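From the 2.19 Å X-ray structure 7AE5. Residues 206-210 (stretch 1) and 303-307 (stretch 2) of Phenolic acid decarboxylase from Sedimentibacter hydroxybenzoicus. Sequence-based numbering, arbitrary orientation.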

ATOM      1  N   THR C 206     -27.596  -7.940 -43.714  1.00 58.89           N
ATOM      2  CA  THR C 206     -28.761  -7.070 -43.795  1.00 61.19           C
ATOM      3  C   THR C 206     -28.415  -5.669 -43.307  1.00 61.03           C
ATOM      4  O   THR C 206     -27.753  -5.502 -42.277  1.00 58.86           O
ATOM      5  CB  THR C 206     -29.928  -7.633 -42.980  1.00 63.87           C
ATOM      6  OG1 THR C 206     -29.642  -7.512 -41.581  1.00 64.81           O
ATOM      7  CG2 THR C 206     -30.159  -9.098 -43.326  1.00 64.40           C
ATOM      8  N   ILE C 207     -28.869  -4.665 -44.056  1.00 55.74           N
ATOM      9  CA  ILE C 207     -28.583  -3.263 -43.783  1.00 54.47           C
ATOM     10  C   ILE C 207     -29.900  -2.502 -43.733  1.00 56.39           C
ATOM     11  O   ILE C 207     -30.788  -2.726 -44.564  1.00 58.56           O
ATOM     12  CB  ILE C 207     -27.643  -2.661 -44.851  1.00 53.76           C
ATOM     13  CG1 ILE C 207     -26.360  -3.490 -44.961  1.00 50.25           C
ATOM     14  CG2 ILE C 207     -27.318  -1.209 -44.532  1.00 53.13           C
ATOM     15  CD1 ILE C 207     -25.573  -3.239 -46.229  1.00 49.49           C
ATOM     16  N   GLY C 208     -30.028  -1.603 -42.759  1.00 52.12           N
ATOM     17  CA  GLY C 208     -31.245  -0.829 -42.601  1.00 53.09           C
ATOM     18  C   GLY C 208     -32.370  -1.645 -41.999  1.00 54.15           C
ATOM     19  O   GLY C 208     -33.194  -2.205 -42.727  1.00 55.68           O
ATOM     20  N   ASN C 209     -32.425  -1.712 -40.671  1.00 56.32           N
ATOM     21  CA  ASN C 209     -33.320  -2.629 -39.986  1.00 57.17           C
ATOM     22  C   ASN C 209     -34.119  -1.913 -38.908  1.00 57.21           C
ATOM     23  O   ASN C 209     -33.806  -0.790 -38.502  1.00 56.30           O
ATOM     24  CB  ASN C 209     -32.545  -3.790 -39.345  1.00 56.46           C
ATOM     25  CG  ASN C 209     -31.997  -4.762 -40.368  1.00 56.96           C
ATOM     26  OD1 ASN C 209     -32.753  -5.417 -41.085  1.00 58.19           O
ATOM     27  ND2 ASN C 209     -30.676  -4.869 -40.434  1.00 57.27           N
ATOM     28  N   ASN C 210     -35.176  -2.595 -38.466  1.00 61.02           N
ATOM     29  CA  ASN C 210     -35.883  -2.345 -37.219  1.00 61.02           C
ATOM     30  C   ASN C 210     -34.838  -2.127 -36.130  1.00 59.14           C
ATOM     31  O   ASN C 210     -33.919  -2.946 -35.989  1.00 58.46           O
ATOM     32  CB  ASN C 210     -36.803  -3.536 -36.920  1.00 62.35           C
ATOM     33  CG  ASN C 210     -37.496  -3.457 -35.564  1.00 62.36           C
ATOM     34  OD1 ASN C 210     -37.331  -2.507 -34.802  1.00 61.38           O
ATOM     35  ND2 ASN C 210     -38.286  -4.480 -35.263  1.00 63.55           N
ATOM     36  N   PRO C 303     -33.583   2.241 -51.423  1.00 62.81           N
ATOM     37  CA  PRO C 303     -33.129   1.842 -50.089  1.00 61.28           C
ATOM     38  C   PRO C 303     -32.341   2.943 -49.404  1.00 59.79           C
ATOM     39  O   PRO C 303     -31.777   3.840 -50.035  1.00 59.59           O
ATOM     40  CB  PRO C 303     -32.245   0.620 -50.357  1.00 60.53           C
ATOM     41  CG  PRO C 303     -31.806   0.773 -51.760  1.00 61.02           C
ATOM     42  CD  PRO C 303     -32.921   1.462 -52.483  1.00 62.85           C
ATOM     43  N   ILE C 304     -32.300   2.844 -48.079  1.00 56.50           N
ATOM     44  CA  ILE C 304     -31.653   3.826 -47.221  1.00 55.12           C
ATOM     45  C   ILE C 304     -30.471   3.151 -46.541  1.00 53.34           C
ATOM     46  O   ILE C 304     -30.646   2.171 -45.805  1.00 53.09           O
ATOM     47  CB  ILE C 304     -32.631   4.401 -46.186  1.00 55.49           C
ATOM     48  CG1 ILE C 304     -33.711   5.228 -46.888  1.00 57.25           C
ATOM     49  CG2 ILE C 304     -31.886   5.239 -45.172  1.00 53.93           C
ATOM     50  CD1 ILE C 304     -34.951   5.463 -46.052  1.00 58.11           C
ATOM     51  N   PHE C 305     -29.273   3.673 -46.787  1.00 53.63           N
ATOM     52  CA  PHE C 305     -28.046   3.119 -46.219  1.00 51.97           C
ATOM     53  C   PHE C 305     -27.945   3.566 -44.766  1.00 50.89           C
ATOM     54  O   PHE C 305     -27.467   4.664 -44.471  1.00 50.21           O
ATOM     55  CB  PHE C 305     -26.833   3.569 -47.027  1.00 51.26           C
ATOM     56  CG  PHE C 305     -25.520   3.017 -46.530  1.00 49.66           C
ATOM     57  CD1 PHE C 305     -25.470   1.823 -45.827  1.00 49.49           C
ATOM     58  CD2 PHE C 305     -24.333   3.691 -46.778  1.00 48.69           C
ATOM     59  CE1 PHE C 305     -24.265   1.316 -45.374  1.00 49.79           C
ATOM     60  CE2 PHE C 305     -23.123   3.187 -46.328  1.00 48.27           C
ATOM     61  CZ  PHE C 305     -23.090   1.998 -45.626  1.00 49.18           C
ATOM     62  N   GLU C 306     -28.396   2.709 -43.853  1.00 58.86           N
ATOM     63  CA  GLU C 306     -28.299   2.987 -42.425  1.00 57.88           C
ATOM     64  C   GLU C 306     -26.903   2.602 -41.952  1.00 57.48           C
ATOM     65  O   GLU C 306     -26.591   1.416 -41.813  1.00 58.38           O
ATOM     66  CB  GLU C 306     -29.373   2.229 -41.651  1.00 58.55           C
ATOM     67  CG  GLU C 306     -29.395   2.555 -40.161  1.00 57.65           C
ATOM     68  CD  GLU C 306     -29.997   1.446 -39.316  1.00 58.24           C
ATOM     69  OE1 GLU C 306     -30.380   0.402 -39.882  1.00 58.97           O
ATOM     70  OE2 GLU C 306     -30.090   1.622 -38.082  1.00 58.14           O
ATOM     71  N   ASN C 307     -26.061   3.603 -41.713  1.00 48.20           N
ATOM     72  CA  ASN C 307     -24.685   3.384 -41.303  1.00 48.43           C
ATOM     73  C   ASN C 307     -24.418   4.115 -39.997  1.00 48.04           C
ATOM     74  O   ASN C 307     -25.178   4.993 -39.583  1.00 47.39           O
ATOM     75  CB  ASN C 307     -23.698   3.844 -42.382  1.00 47.93           C
ATOM     76  CG  ASN C 307     -22.488   2.940 -42.484  1.00 48.45           C
ATOM     77  OD1 ASN C 307     -22.566   1.742 -42.206  1.00 49.35           O
ATOM     78  ND2 ASN C 307     -21.359   3.507 -42.895  1.00 47.83           N
TER
HETATM   79  O   HOH W   1     -27.755  -0.897 -40.870  1.00 59.00           O
HETATM   80  O   HOH W   2     -31.403  -0.409 -36.861  1.00 61.04           O

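Stretch 2 enters the contact quietly. Pro303 leads into the strand and does not contact stretch 1. The strand proper begins at Ile304, whose CA-to-CB bond points sideways and whose side chain makes no close contact across the gap; what this residue presents to stretch 1 is its carbonyl. The CA of Gly208 lies 4.4 Å from the O of Ile304, and an ideally placed CB on Gly208 would come to a tight 3.2 Å from that same oxygen. Gly208 also has a positive phi of 75°, a conformation that by itself favours glycine. Backbone shape and local crowding therefore both suit a residue without a side chain.

At Phe305 the CA-to-CB bond points away from stretch 1, yet the end of the side chain comes nearer. Its CD1 packs against the CG2 of Ile207 at 3.8 Å, and the methyl sits at the edge of the ring, near its plane. The branch at CB of isoleucine serves well here: CG2 is held close to the backbone, where it can meet the aromatic rim, and the same methyl also lies 3.8 Å from the O of Glu306. Two buried apolar side chains thus pack together, as such side chains favour.

Glu306 is the centre of the contact. Its CA-to-CB bond points toward stretch 1, and with chi1 and chi2 both t the chain is extended, carrying its carboxylate to the segment that follows Ile207. There the N of Asn209 donates a hydrogen bond to OE1 of Glu306, at 3.0 Å with an N-H...acceptor angle of 154°. The same OE1 lies 3.1 Å from the CA of Gly208. A buried carboxylate needs polar partners, and a long acidic side chain can reach this backbone amide. Water 2 extends the link, donating to OE2 of Glu306 at 2.7 Å and to the O of Asn209 at 2.9 Å. Water 1 lies between the two backbones, accepting from the N of Gly208 at 3.0 Å and lying 2.8 Å from the O of Glu306, a suitable acceptor though not the only one in reach.

Stretch 1 has its own brace: ND2 of Asn209 donates to OG1 of Thr206 at 3.1 Å, so the asparagine uses ND2 within stretch 1 while its backbone N serves Glu306, and its OD1 is bonded elsewhere in the structure. Asn307 closes the walk without touching stretch 1; its side-chain amide finds partners elsewhere in the structure.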